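Long-range contact in trehalose synthase regulatory protein (Candida albicans, PDB 5HUS), which probably serves as a regulatory subunit of trehalose synthesis, its C-terminal domain having a fold related to trehalose-phosphatases of the HAD clan: residues A107-I111 with Q218-V222. Numbering follows the deposited sequence.
Sequences AKNWI and QKYVV
Gln218, in the first turn of helix 218-223, reaches across to the loop 107-111 and runs its carboxamide past Ile111, with NE2 toward Asn109 O and OE1 toward the methyl of Ala107. The site lies at the edge of the mixed sheet of this HAD-type fold: the loop leads from strand 101-103 into the outermost strand 111-112, where Ile111 pairs through its backbone with Val102.

The tight part is built on Ile111. Its CG1 and CD1 run alongside the glutamine chain in the opposite direction, with CG1 3.8 Å from Gln218 CD, and CD1 also meets Val221 CG1 at 4.0 Å. Isoleucine suits this buried place because its CG1-CD1 arm is apolar and long enough to lie along the glutamine chain and still reach Val221. Val221 also touches Leu207 and Cys211 of helix 200-213, which extends the apolar layer. Ala107 adds a second close-packed point: it is small enough to let the carboxamide approach, and its CB lies 3.4 Å from Gln218 OE1.

Glutamine suits the border because it is long and carries a polar end. With CG anti to the backbone N (chi1 -173°), its chain leads off the helix toward the loop and bends at chi2 (145°) before the carboxamide, where NE2 donates to Asn109 O. This bond is long, 3.3 Å, and the donor lies above the carbonyl plane, about 63° out of it. A water lies within hydrogen-bonding distance of both Asn109 O (2.8 Å) and Gln218 OE1 (2.7 Å), and so can bridge the two.

Packing thins toward solvent. Exposed Val222 only brushes the isoleucine, CG2 to Ile111 CG1 being 4.3 Å, while the side chain of exposed Asn109 touches the glutamine only with CB, at 3.8 Å from Gln218 NE2.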
ATOM      1  N   ALA A 107      -7.333 -16.608  -4.967  1.00 26.74           N
ATOM      2  CA  ALA A 107      -6.102 -17.220  -5.474  1.00 28.68           C
ATOM      3  C   ALA A 107      -5.342 -17.953  -4.377  1.00 27.33           C
ATOM      4  O   ALA A 107      -5.304 -17.503  -3.234  1.00 29.03           O
ATOM      5  CB  ALA A 107      -5.209 -16.170  -6.109  1.00 28.96           C
ATOM      6  N   LYS A 108      -4.730 -19.078  -4.734  1.00 31.55           N
ATOM      7  CA  LYS A 108      -3.923 -19.844  -3.786  1.00 37.33           C
ATOM      8  C   LYS A 108      -2.486 -19.336  -3.752  1.00 25.99           C
ATOM      9  O   LYS A 108      -1.771 -19.533  -2.774  1.00 31.76           O
ATOM     10  CB  LYS A 108      -3.926 -21.333  -4.143  1.00 41.03           C
ATOM     11  CG  LYS A 108      -5.299 -21.963  -4.278  1.00 44.05           C
ATOM     12  CD  LYS A 108      -5.181 -23.478  -4.413  1.00 57.47           C
ATOM     13  CE  LYS A 108      -6.009 -24.011  -5.574  1.00 58.65           C
ATOM     14  NZ  LYS A 108      -7.464 -23.731  -5.414  1.00 58.19           N
ATOM     15  N   ASN A 109      -2.070 -18.683  -4.829  1.00 27.40           N
ATOM     16  CA  ASN A 109      -0.678 -18.290  -4.987  1.00 36.59           C
ATOM     17  C   ASN A 109      -0.484 -16.787  -5.106  1.00 29.22           C
ATOM     18  O   ASN A 109      -1.371 -16.073  -5.561  1.00 30.82           O
ATOM     19  CB  ASN A 109      -0.086 -18.979  -6.215  1.00 35.49           C
ATOM     20  CG  ASN A 109       0.040 -20.470  -6.030  1.00 48.12           C
ATOM     21  OD1 ASN A 109       0.440 -20.940  -4.963  1.00 46.27           O
ATOM     22  ND2 ASN A 109      -0.310 -21.228  -7.060  1.00 43.32           N
ATOM     23  N   TRP A 110       0.688 -16.317  -4.694  1.00 22.83           N
ATOM     24  CA  TRP A 110       1.048 -14.920  -4.871  1.00 21.65           C
ATOM     25  C   TRP A 110       1.590 -14.664  -6.258  1.00 22.99           C
ATOM     26  O   TRP A 110       2.340 -15.475  -6.812  1.00 25.69           O
ATOM     27  CB  TRP A 110       2.101 -14.477  -3.852  1.00 17.84           C
ATOM     28  CG  TRP A 110       1.652 -14.484  -2.434  1.00 20.28           C
ATOM     29  CD1 TRP A 110       1.705 -15.534  -1.561  1.00 22.19           C
ATOM     30  CD2 TRP A 110       1.108 -13.378  -1.701  1.00 19.54           C
ATOM     31  NE1 TRP A 110       1.214 -15.153  -0.333  1.00 22.64           N
ATOM     32  CE2 TRP A 110       0.844 -13.834  -0.394  1.00 17.84           C
ATOM     33  CE3 TRP A 110       0.818 -12.048  -2.028  1.00 17.85           C
ATOM     34  CZ2 TRP A 110       0.302 -13.006   0.591  1.00 21.39           C
ATOM     35  CZ3 TRP A 110       0.277 -11.227  -1.050  1.00 18.64           C
ATOM     36  CH2 TRP A 110       0.022 -11.711   0.245  1.00 21.71           C
ATOM     37  N   ILE A 111       1.215 -13.516  -6.797  1.00 20.41           N
ATOM     38  CA  ILE A 111       1.831 -12.967  -7.989  1.00 23.56           C
ATOM     39  C   ILE A 111       3.007 -12.104  -7.583  1.00 27.38           C
ATOM     40  O   ILE A 111       2.879 -11.249  -6.708  1.00 22.88           O
ATOM     41  CB  ILE A 111       0.849 -12.114  -8.794  1.00 22.20           C
ATOM     42  CG1 ILE A 111      -0.302 -12.971  -9.317  1.00 23.11           C
ATOM     43  CG2 ILE A 111       1.580 -11.395  -9.932  1.00 19.83           C
ATOM     44  CD1 ILE A 111      -1.462 -12.150  -9.833  1.00 18.84           C
ATOM     45  N   GLN A 218      -5.037 -15.268 -13.601  1.00 28.40           N
ATOM     46  CA  GLN A 218      -3.706 -15.164 -13.028  1.00 36.65           C
ATOM     47  C   GLN A 218      -2.618 -15.569 -14.007  1.00 37.42           C
ATOM     48  O   GLN A 218      -1.573 -14.924 -14.079  1.00 28.80           O
ATOM     49  CB  GLN A 218      -3.619 -16.025 -11.773  1.00 34.19           C
ATOM     50  CG  GLN A 218      -2.337 -15.867 -10.995  1.00 30.88           C
ATOM     51  CD  GLN A 218      -2.576 -15.979  -9.508  1.00 37.42           C
ATOM     52  OE1 GLN A 218      -3.597 -15.511  -8.998  1.00 34.17           O
ATOM     53  NE2 GLN A 218      -1.643 -16.606  -8.803  1.00 33.76           N
ATOM     54  N   LYS A 219      -2.869 -16.637 -14.758  1.00 33.54           N
ATOM     55  CA  LYS A 219      -1.879 -17.139 -15.704  1.00 34.82           C
ATOM     56  C   LYS A 219      -1.526 -16.078 -16.737  1.00 32.01           C
ATOM     57  O   LYS A 219      -0.364 -15.933 -17.107  1.00 30.14           O
ATOM     58  CB  LYS A 219      -2.382 -18.410 -16.390  1.00 41.58           C
ATOM     59  CG  LYS A 219      -2.440 -19.618 -15.463  1.00 51.89           C
ATOM     60  CD  LYS A 219      -2.551 -20.921 -16.243  1.00 59.61           C
ATOM     61  CE  LYS A 219      -2.547 -22.127 -15.313  1.00 50.19           C
ATOM     62  NZ  LYS A 219      -1.318 -22.195 -14.469  1.00 57.06           N
ATOM     63  N   TYR A 220      -2.522 -15.322 -17.185  1.00 33.96           N
ATOM     64  CA  TYR A 220      -2.269 -14.246 -18.136  1.00 30.04           C
ATOM     65  C   TYR A 220      -1.390 -13.174 -17.502  1.00 25.80           C
ATOM     66  O   TYR A 220      -0.419 -12.720 -18.104  1.00 25.74           O
ATOM     67  CB  TYR A 220      -3.581 -13.629 -18.630  1.00 29.97           C
ATOM     68  CG  TYR A 220      -3.383 -12.413 -19.508  1.00 31.32           C
ATOM     69  CD1 TYR A 220      -3.246 -12.542 -20.884  1.00 38.84           C
ATOM     70  CD2 TYR A 220      -3.338 -11.135 -18.962  1.00 33.79           C
ATOM     71  CE1 TYR A 220      -3.063 -11.431 -21.689  1.00 33.47           C
ATOM     72  CE2 TYR A 220      -3.155 -10.023 -19.756  1.00 35.96           C
ATOM     73  CZ  TYR A 220      -3.020 -10.175 -21.119  1.00 41.63           C
ATOM     74  OH  TYR A 220      -2.837  -9.060 -21.905  1.00 41.14           O
ATOM     75  N   VAL A 221      -1.740 -12.775 -16.283  1.00 24.32           N
ATOM     76  CA  VAL A 221      -0.989 -11.751 -15.571  1.00 27.06           C
ATOM     77  C   VAL A 221       0.466 -12.175 -15.363  1.00 26.23           C
ATOM     78  O   VAL A 221       1.389 -11.402 -15.628  1.00 24.76           O
ATOM     79  CB  VAL A 221      -1.630 -11.433 -14.207  1.00 28.23           C
ATOM     80  CG1 VAL A 221      -0.758 -10.466 -13.418  1.00 28.77           C
ATOM     81  CG2 VAL A 221      -3.020 -10.862 -14.405  1.00 28.82           C
ATOM     82  N   VAL A 222       0.665 -13.404 -14.896  1.00 22.43           N
ATOM     83  CA  VAL A 222       2.012 -13.907 -14.655  1.00 23.76           C
ATOM     84  C   VAL A 222       2.808 -13.962 -15.960  1.00 28.48           C
ATOM     85  O   VAL A 222       3.947 -13.496 -16.015  1.00 28.44           O
ATOM     86  CB  VAL A 222       1.979 -15.298 -13.980  1.00 23.46           C
ATOM     87  CG1 VAL A 222       3.381 -15.879 -13.877  1.00 27.53           C
ATOM     88  CG2 VAL A 222       1.339 -15.193 -12.598  1.00 30.73           C
TER
HETATM   89  O   HOH W   1      -2.755 -14.031  -6.923  1.00 23.66           O